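Local coordinates for protein spermidine N(1)-acetyltransferase (Vibrio cholerae serotype O1, PDB 7KWJ) that transfers an acetyl group from acetyl-CoA to the primary amino groups of spermidine and spermine, protecting the cell against polyamine toxicity, at residues Leu5-Leu10 with Arg100-Arg105. The protein carries 10 engineered substitutions. Residues are numbered along the deposited sequence; the frame is centred on the assembly and turned at random.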
ATOM      1  N   LEU B   5      30.080   9.647  33.425  1.00 92.86           N
ATOM      2  CA  LEU B   5      29.437   9.543  32.125  1.00 87.23           C
ATOM      3  C   LEU B   5      28.207   8.643  32.215  1.00 91.75           C
ATOM      4  O   LEU B   5      28.038   7.872  33.163  1.00 93.09           O
ATOM      5  CB  LEU B   5      30.418   8.996  31.087  1.00 84.54           C
ATOM      6  CG  LEU B   5      31.712   9.796  30.918  1.00 73.75           C
ATOM      7  CD1 LEU B   5      32.764   8.971  30.195  1.00 67.69           C
ATOM      8  CD2 LEU B   5      31.446  11.095  30.172  1.00 82.89           C
ATOM      9  N   THR B   6      27.343   8.749  31.206  1.00 84.71           N
ATOM     10  CA  THR B   6      26.097   7.993  31.175  1.00 82.97           C
ATOM     11  C   THR B   6      25.812   7.521  29.759  1.00 78.05           C
ATOM     12  O   THR B   6      25.918   8.301  28.807  1.00 78.17           O
ATOM     13  CB  THR B   6      24.921   8.838  31.684  1.00 79.39           C
ATOM     14  OG1 THR B   6      24.775  10.004  30.864  1.00 86.90           O
ATOM     15  CG2 THR B   6      25.146   9.261  33.128  1.00 90.57           C
ATOM     16  N   LEU B   7      25.449   6.248  29.625  1.00 83.36           N
ATOM     17  CA  LEU B   7      25.001   5.702  28.354  1.00 71.31           C
ATOM     18  C   LEU B   7      23.515   5.972  28.168  1.00 67.96           C
ATOM     19  O   LEU B   7      22.738   5.975  29.126  1.00 63.57           O
ATOM     20  CB  LEU B   7      25.265   4.196  28.281  1.00 60.96           C
ATOM     21  CG  LEU B   7      26.499   3.773  27.482  1.00 73.98           C
ATOM     22  CD1 LEU B   7      27.753   4.433  28.034  1.00 79.18           C
ATOM     23  CD2 LEU B   7      26.636   2.257  27.483  1.00 75.88           C
ATOM     24  N   ARG B   8      23.123   6.199  26.917  1.00 61.89           N
ATOM     25  CA  ARG B   8      21.742   6.525  26.598  1.00 65.58           C
ATOM     26  C   ARG B   8      21.440   6.053  25.184  1.00 67.74           C
ATOM     27  O   ARG B   8      22.266   6.208  24.280  1.00 65.52           O
ATOM     28  CB  ARG B   8      21.490   8.030  26.738  1.00 64.15           C
ATOM     29  CG  ARG B   8      20.035   8.442  26.593  1.00 59.11           C
ATOM     30  CD  ARG B   8      19.793   9.155  25.277  1.00 74.78           C
ATOM     31  NE  ARG B   8      20.622  10.351  25.141  1.00 77.44           N
ATOM     32  CZ  ARG B   8      20.669  11.105  24.049  1.00 66.31           C
ATOM     33  NH1 ARG B   8      19.933  10.790  22.991  1.00 61.92           N
ATOM     34  NH2 ARG B   8      21.453  12.174  24.011  1.00 62.73           N
ATOM     35  N   ALA B   9      20.256   5.474  25.004  1.00 61.18           N
ATOM     36  CA  ALA B   9      19.879   4.927  23.708  1.00 58.20           C
ATOM     37  C   ALA B   9      19.870   6.018  22.643  1.00 51.14           C
ATOM     38  O   ALA B   9      19.268   7.079  22.826  1.00 57.34           O
ATOM     39  CB  ALA B   9      18.505   4.265  23.798  1.00 65.07           C
ATOM     40  N   LEU B  10      20.545   5.748  21.528  1.00 45.87           N
ATOM     41  CA  LEU B  10      20.553   6.674  20.406  1.00 55.27           C
ATOM     42  C   LEU B  10      19.130   6.951  19.929  1.00 49.03           C
ATOM     43  O   LEU B  10      18.252   6.086  19.987  1.00 45.80           O
ATOM     44  CB  LEU B  10      21.389   6.097  19.262  1.00 60.55           C
ATOM     45  CG  LEU B  10      21.430   6.870  17.943  1.00 49.40           C
ATOM     46  CD1 LEU B  10      22.149   8.197  18.116  1.00 54.68           C
ATOM     47  CD2 LEU B  10      22.098   6.027  16.868  1.00 55.35           C
ATOM     48  N   ARG B 100      38.280   3.380  28.110  1.00 57.87           N
ATOM     49  CA  ARG B 100      38.188   2.205  28.969  1.00 63.64           C
ATOM     50  C   ARG B 100      36.984   2.260  29.899  1.00 53.01           C
ATOM     51  O   ARG B 100      36.512   1.209  30.344  1.00 59.74           O
ATOM     52  CB  ARG B 100      39.474   2.040  29.783  1.00 63.25           C
ATOM     53  CG  ARG B 100      39.908   3.278  30.547  1.00 80.26           C
ATOM     54  CD  ARG B 100      41.113   2.986  31.431  1.00 77.79           C
ATOM     55  NE  ARG B 100      42.144   2.226  30.727  1.00 65.38           N
ATOM     56  CZ  ARG B 100      43.050   2.759  29.910  1.00 71.04           C
ATOM     57  NH1 ARG B 100      43.946   1.979  29.321  1.00 63.65           N
ATOM     58  NH2 ARG B 100      43.061   4.065  29.676  1.00 74.26           N
ATOM     59  N   THR B 101      36.473   3.454  30.201  1.00 55.72           N
ATOM     60  CA  THR B 101      35.244   3.548  30.982  1.00 56.91           C
ATOM     61  C   THR B 101      34.043   3.107  30.155  1.00 58.35           C
ATOM     62  O   THR B 101      33.196   2.340  30.628  1.00 55.04           O
ATOM     63  CB  THR B 101      35.049   4.978  31.488  1.00 59.59           C
ATOM     64  OG1 THR B 101      36.154   5.348  32.322  1.00 83.71           O
ATOM     65  CG2 THR B 101      33.755   5.095  32.282  1.00 54.45           C
ATOM     66  N   LEU B 102      33.959   3.578  28.908  1.00 62.14           N
ATOM     67  CA  LEU B 102      32.836   3.213  28.052  1.00 58.81           C
ATOM     68  C   LEU B 102      32.945   1.774  27.571  1.00 53.13           C
ATOM     69  O   LEU B 102      31.921   1.125  27.328  1.00 54.85           O
ATOM     70  CB  LEU B 102      32.760   4.166  26.862  1.00 65.04           C
ATOM     71  CG  LEU B 102      32.737   5.653  27.223  1.00 63.02           C
ATOM     72  CD1 LEU B 102      32.827   6.508  25.967  1.00 68.02           C
ATOM     73  CD2 LEU B 102      31.495   5.998  28.032  1.00 64.92           C
ATOM     74  N   ILE B 103      34.166   1.260  27.423  1.00 57.55           N
ATOM     75  CA  ILE B 103      34.341  -0.143  27.063  1.00 55.81           C
ATOM     76  C   ILE B 103      33.807  -1.038  28.174  1.00 55.30           C
ATOM     77  O   ILE B 103      33.082  -2.009  27.922  1.00 63.65           O
ATOM     78  CB  ILE B 103      35.821  -0.441  26.763  1.00 44.65           C
ATOM     79  CG1 ILE B 103      36.269   0.317  25.510  1.00 51.60           C
ATOM     80  CG2 ILE B 103      36.032  -1.939  26.590  1.00 53.41           C
ATOM     81  CD1 ILE B 103      37.773   0.386  25.334  1.00 55.78           C
ATOM     82  N   ASN B 104      34.153  -0.722  29.423  1.00 60.22           N
ATOM     83  CA  ASN B 104      33.683  -1.534  30.538  1.00 63.05           C
ATOM     84  C   ASN B 104      32.197  -1.324  30.790  1.00 54.57           C
ATOM     85  O   ASN B 104      31.518  -2.232  31.284  1.00 59.30           O
ATOM     86  CB  ASN B 104      34.487  -1.214  31.798  1.00 62.10           C
ATOM     87  CG  ASN B 104      34.505  -2.365  32.787  1.00 78.57           C
ATOM     88  OD1 ASN B 104      33.719  -2.400  33.736  1.00 65.16           O
ATOM     89  ND2 ASN B 104      35.402  -3.319  32.565  1.00 75.29           N
ATOM     90  N   ARG B 105      31.674  -0.143  30.460  1.00 49.87           N
ATOM     91  CA  ARG B 105      30.242   0.091  30.603  1.00 56.64           C
ATOM     92  C   ARG B 105      29.454  -0.713  29.576  1.00 57.47           C
ATOM     93  O   ARG B 105      28.386  -1.255  29.886  1.00 44.98           O
ATOM     94  CB  ARG B 105      29.937   1.582  30.461  1.00 60.46           C
ATOM     95  CG  ARG B 105      28.592   1.999  31.032  1.00 71.44           C
ATOM     96  CD  ARG B 105      28.630   2.078  32.551  1.00 61.53           C
ATOM     97  NE  ARG B 105      29.589   3.077  33.019  1.00 67.06           N
ATOM     98  CZ  ARG B 105      29.332   4.378  33.121  1.00 76.69           C
ATOM     99  NH1 ARG B 105      28.140   4.856  32.787  1.00 79.24           N
ATOM    100  NH2 ARG B 105      30.272   5.206  33.557  1.00 82.84           N
TER
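Leu102 pushes its CD2 methyl between Leu5, just before strand 6-9, and Leu7 within it, meeting Leu5 CD1 at 3.9 Å and Leu7 CD1 at 4.1 Å. Its side chain crosses that of Leu5 at about a right angle, and leucines suit such a junction, since each offers two methyls at the end of a short apolar stem. Leu7 also lies against Arg105, the two side chains running past each other in opposite directions, with both Leu7 methyls near Arg105 CG, 4.0 Å from Leu7 CD1.

Arginine joins this apolar stem to a polar end. Arg105 sets CG anti to its backbone N (chi1 -161°), its chain bends at chi2 and chi3, and the guanidinium lies beside Leu5 O. There NH1 donates a nearly straight hydrogen bond to Leu5 O, 3.0 Å long with an N-H...O angle of 166°; the oxygen lies in the guanidinium plane, while the donor stands above the carbonyl plane.

In this GNAT fold the contact packs helix 98-113, which carries the acetyl-CoA-binding Arg100 near its start, against strand 6-9, at one edge of the chain's sheet. Thr6, its CB pointing away from the helix, hydrogen-bonds through OG1 to Glu61 O of strand 56-61, while Leu102 also touches Val60, and Ile87 and Ile89 of strand 82-89.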